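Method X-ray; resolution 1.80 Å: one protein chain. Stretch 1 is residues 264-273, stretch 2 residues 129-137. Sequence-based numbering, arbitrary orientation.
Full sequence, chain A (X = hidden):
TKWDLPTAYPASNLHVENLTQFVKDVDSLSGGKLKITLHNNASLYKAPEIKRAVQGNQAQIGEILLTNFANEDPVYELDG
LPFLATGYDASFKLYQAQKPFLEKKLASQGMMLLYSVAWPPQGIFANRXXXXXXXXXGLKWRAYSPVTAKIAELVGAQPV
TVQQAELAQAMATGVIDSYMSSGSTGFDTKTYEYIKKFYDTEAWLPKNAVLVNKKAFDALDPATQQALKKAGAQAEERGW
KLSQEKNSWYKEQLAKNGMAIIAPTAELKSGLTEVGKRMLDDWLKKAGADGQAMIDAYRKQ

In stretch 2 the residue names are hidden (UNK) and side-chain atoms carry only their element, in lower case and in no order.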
# COMPACT_ATOMS: atom_id res chain seq x y z
N PRO A 264 -19.90 0.16 7.65
CA PRO A 264 -20.66 -0.35 6.51
C PRO A 264 -21.82 -1.25 6.96
O PRO A 264 -21.69 -1.97 7.94
CB PRO A 264 -19.60 -1.17 5.76
CG PRO A 264 -18.72 -1.68 6.84
CD PRO A 264 -18.59 -0.52 7.79
N THR A 265 -22.96 -1.18 6.25
CA THR A 265 -24.05 -2.12 6.46
C THR A 265 -23.57 -3.54 6.14
O THR A 265 -22.63 -3.71 5.37
CB THR A 265 -25.26 -1.87 5.55
OG1 THR A 265 -24.90 -2.14 4.18
CG2 THR A 265 -25.82 -0.45 5.70
N ALA A 266 -24.22 -4.54 6.73
CA ALA A 266 -23.90 -5.93 6.44
C ALA A 266 -24.09 -6.20 4.96
O ALA A 266 -23.36 -7.01 4.37
CB ALA A 266 -24.80 -6.86 7.24
N GLU A 267 -25.08 -5.54 4.37
CA GLU A 267 -25.37 -5.65 2.93
C GLU A 267 -24.23 -5.14 2.06
O GLU A 267 -23.87 -5.76 1.08
CB GLU A 267 -26.66 -4.90 2.56
CG GLU A 267 -27.88 -5.27 3.41
CD GLU A 267 -28.08 -4.32 4.60
OE1 GLU A 267 -28.88 -3.35 4.47
OE2 GLU A 267 -27.45 -4.54 5.66
N LEU A 268 -23.67 -3.99 2.42
CA LEU A 268 -22.53 -3.45 1.66
C LEU A 268 -21.34 -4.41 1.76
O LEU A 268 -20.70 -4.73 0.75
CB LEU A 268 -22.14 -2.07 2.17
CG LEU A 268 -21.01 -1.32 1.44
CD1 LEU A 268 -20.86 0.02 2.04
CD2 LEU A 268 -19.71 -2.03 1.63
N LYS A 269 -21.05 -4.86 2.97
CA LYS A 269 -19.97 -5.83 3.16
C LYS A 269 -20.23 -7.14 2.40
O LYS A 269 -19.31 -7.71 1.81
CB LYS A 269 -19.76 -6.14 4.65
CG LYS A 269 -19.21 -4.98 5.48
CD LYS A 269 -18.94 -5.47 6.94
CE LYS A 269 -20.23 -5.65 7.74
NZ LYS A 269 -20.06 -6.47 9.00
N SER A 270 -21.46 -7.63 2.41
CA SER A 270 -21.73 -8.88 1.68
C SER A 270 -21.54 -8.73 0.17
O SER A 270 -21.00 -9.64 -0.47
CB SER A 270 -23.10 -9.50 2.01
OG SER A 270 -24.10 -8.51 2.04
N GLY A 271 -22.00 -7.60 -0.39
CA GLY A 271 -21.83 -7.29 -1.81
C GLY A 271 -20.35 -7.20 -2.21
O GLY A 271 -19.94 -7.75 -3.25
N LEU A 272 -19.57 -6.53 -1.39
CA LEU A 272 -18.13 -6.39 -1.66
C LEU A 272 -17.40 -7.70 -1.44
O LEU A 272 -16.39 -7.97 -2.10
CB LEU A 272 -17.53 -5.28 -0.81
CG LEU A 272 -17.96 -3.84 -1.18
CD1 LEU A 272 -17.38 -2.86 -0.21
CD2 LEU A 272 -17.54 -3.46 -2.60
N THR A 273 -17.92 -8.53 -0.54
CA THR A 273 -17.40 -9.88 -0.35
C THR A 273 -17.58 -10.70 -1.63
O THR A 273 -16.65 -11.41 -2.08
CB THR A 273 -18.07 -10.58 0.88
OG1 THR A 273 -17.64 -9.90 2.07
CG2 THR A 273 -17.67 -12.08 0.99
N UNK A 129 -24.79 8.23 -0.46
CA UNK A 129 -25.20 7.21 0.48
C UNK A 129 -24.97 5.83 -0.13
O UNK A 129 -25.48 5.52 -1.21
c UNK A 129 -26.77 8.47 1.99
c UNK A 129 -26.65 7.43 0.90
o UNK A 129 -27.16 8.10 3.11
o UNK A 129 -26.45 9.65 1.75
N UNK A 130 -24.16 5.01 0.54
CA UNK A 130 -23.82 3.70 0.03
C UNK A 130 -24.19 2.67 1.08
O UNK A 130 -23.50 2.52 2.09
c UNK A 130 -21.84 4.71 -1.24
c UNK A 130 -20.33 4.63 -1.65
c UNK A 130 -22.02 2.18 -0.92
c UNK A 130 -22.31 3.56 -0.31
N UNK A 131 -25.31 1.99 0.84
CA UNK A 131 -25.80 0.97 1.76
C UNK A 131 -25.68 -0.41 1.12
O UNK A 131 -25.82 -1.43 1.79
n UNK A 131 -27.58 5.34 2.65
c UNK A 131 -27.26 2.39 3.29
c UNK A 131 -27.23 1.31 2.20
c UNK A 131 -28.61 3.12 3.41
c UNK A 131 -28.71 4.35 2.48
N UNK A 132 -25.40 -0.41 -0.19
CA UNK A 132 -25.20 -1.64 -0.96
C UNK A 132 -24.31 -1.36 -2.17
O UNK A 132 -24.16 -0.21 -2.58
c UNK A 132 -27.33 -1.23 -2.25
n UNK A 132 -29.67 -0.70 -2.29
c UNK A 132 -28.77 -1.64 -2.48
c UNK A 132 -26.55 -2.22 -1.42
o UNK A 132 -29.06 -2.78 -2.84
N UNK A 133 -23.74 -2.40 -2.76
CA UNK A 133 -22.82 -2.21 -3.89
C UNK A 133 -23.43 -1.40 -5.02
O UNK A 133 -22.75 -0.53 -5.58
c UNK A 133 -22.21 -3.55 -4.38
c UNK A 133 -21.68 -3.42 -5.80
c UNK A 133 -21.08 -3.95 -3.45
N UNK A 134 -24.71 -1.63 -5.32
CA UNK A 134 -25.38 -0.92 -6.42
C UNK A 134 -25.35 0.60 -6.25
O UNK A 134 -25.35 1.32 -7.25
c UNK A 134 -26.82 -1.43 -6.63
o UNK A 134 -27.64 -1.09 -5.53
N UNK A 135 -25.31 1.07 -5.01
CA UNK A 135 -25.21 2.52 -4.75
C UNK A 135 -23.90 3.12 -5.28
O UNK A 135 -23.70 4.32 -5.21
o UNK A 135 -26.79 2.22 -1.50
o UNK A 135 -27.71 2.63 -3.43
c UNK A 135 -25.33 2.83 -3.26
c UNK A 135 -26.71 2.53 -2.69
N UNK A 136 -23.01 2.27 -5.80
CA UNK A 136 -21.71 2.74 -6.29
C UNK A 136 -21.61 2.88 -7.82
O UNK A 136 -20.63 3.42 -8.34
c UNK A 136 -20.37 2.08 -4.27
c UNK A 136 -19.50 -0.39 -3.69
c UNK A 136 -20.60 1.85 -5.75
s UNK A 136 -18.89 1.23 -3.67
N UNK A 137 -22.64 2.40 -8.51
CA UNK A 137 -22.69 2.47 -9.96
C UNK A 137 -22.59 3.93 -10.42
O UNK A 137 -23.32 4.81 -9.93
n UNK A 137 -25.30 2.03 -14.52
c UNK A 137 -23.82 1.32 -11.96
c UNK A 137 -25.08 0.61 -12.46
c UNK A 137 -25.96 1.56 -13.25
c UNK A 137 -23.96 1.79 -10.51
O HOH W 1 -22.96 1.42 4.54
O HOH W 2 -24.13 -5.07 -1.67

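Position 129 has four side-chain atoms: two carbons, the second carrying two oxygens. This is a carboxylate on a single methylene. It touches nothing on stretch 1. The residue is Asp-129.

Position 130 has four carbons, forked at the first, with one arm two carbons long. The one-carbon arm lies 3.8 Å from CD1 of Leu-268. The residue is Ile-130, and that arm is CG2. Its backbone O is 3.6 Å from Leu-268 CD1.

Position 131 has four carbons in a row ending in nitrogen. The second carbon lies 4.0 Å from CG2 of Thr-265. The residue is Lys-131. Its NZ makes a salt bridge to OD1 of Asp-129, but NZ sits too close to a neighbour in the model, so its place is less sure.

Position 132 has three carbons, the third carrying one oxygen and one nitrogen. This is an amide on two methylenes. CA to CB points away from stretch 1, so the backbone makes the approach: its CA is 4.2 Å from Leu-268 CA. The residue is Gln-132.

Position 133 has three carbons, one carrying the other two. One branch lies 3.6 Å from Gly-271 C and 3.7 Å from Leu-272 CD2. The residue is Val-133, and the branch is CG2. Gly-271 leaves it room: an ideal CB there would be 2.8 Å from Val-133 CG2, a clash.

Position 134 has one carbon, then one oxygen. It is out of reach of stretch 1. The residue is Ser-134.

Position 135 has two carbons, the second carrying two oxygens. It touches nothing on stretch 1. One oxygen accepts from the backbone N of Lys-131 and of Gln-132, which ties the loop to the 3-10 segment. The residue is Asp-135.

Position 136 has two carbons, a sulfur and a last carbon, unbranched. The last carbon lies 3.8 Å from Leu-272 CD2. The residue is Met-136.

Position 137 has four carbons in a row ending in nitrogen, out of reach of stretch 1. The residue is Lys-137.

The contact joins a helix start to a loop and 3-10 segment. Thr-265 OG1 donates to Lys-131 O at 2.7 Å and accepts from Leu-268 N at 2.8 Å, so one hydroxyl caps the helix and holds the loop. Water 1 links Ile-130 O to Thr-265 N. Water 2 links Val-133 N to Glu-267 O. Leu-268 and Leu-272 supply the apolar side, packing against Ile-130, Val-133 and Met-136.

Stretch 2 (129-137) DIKQVSDMK
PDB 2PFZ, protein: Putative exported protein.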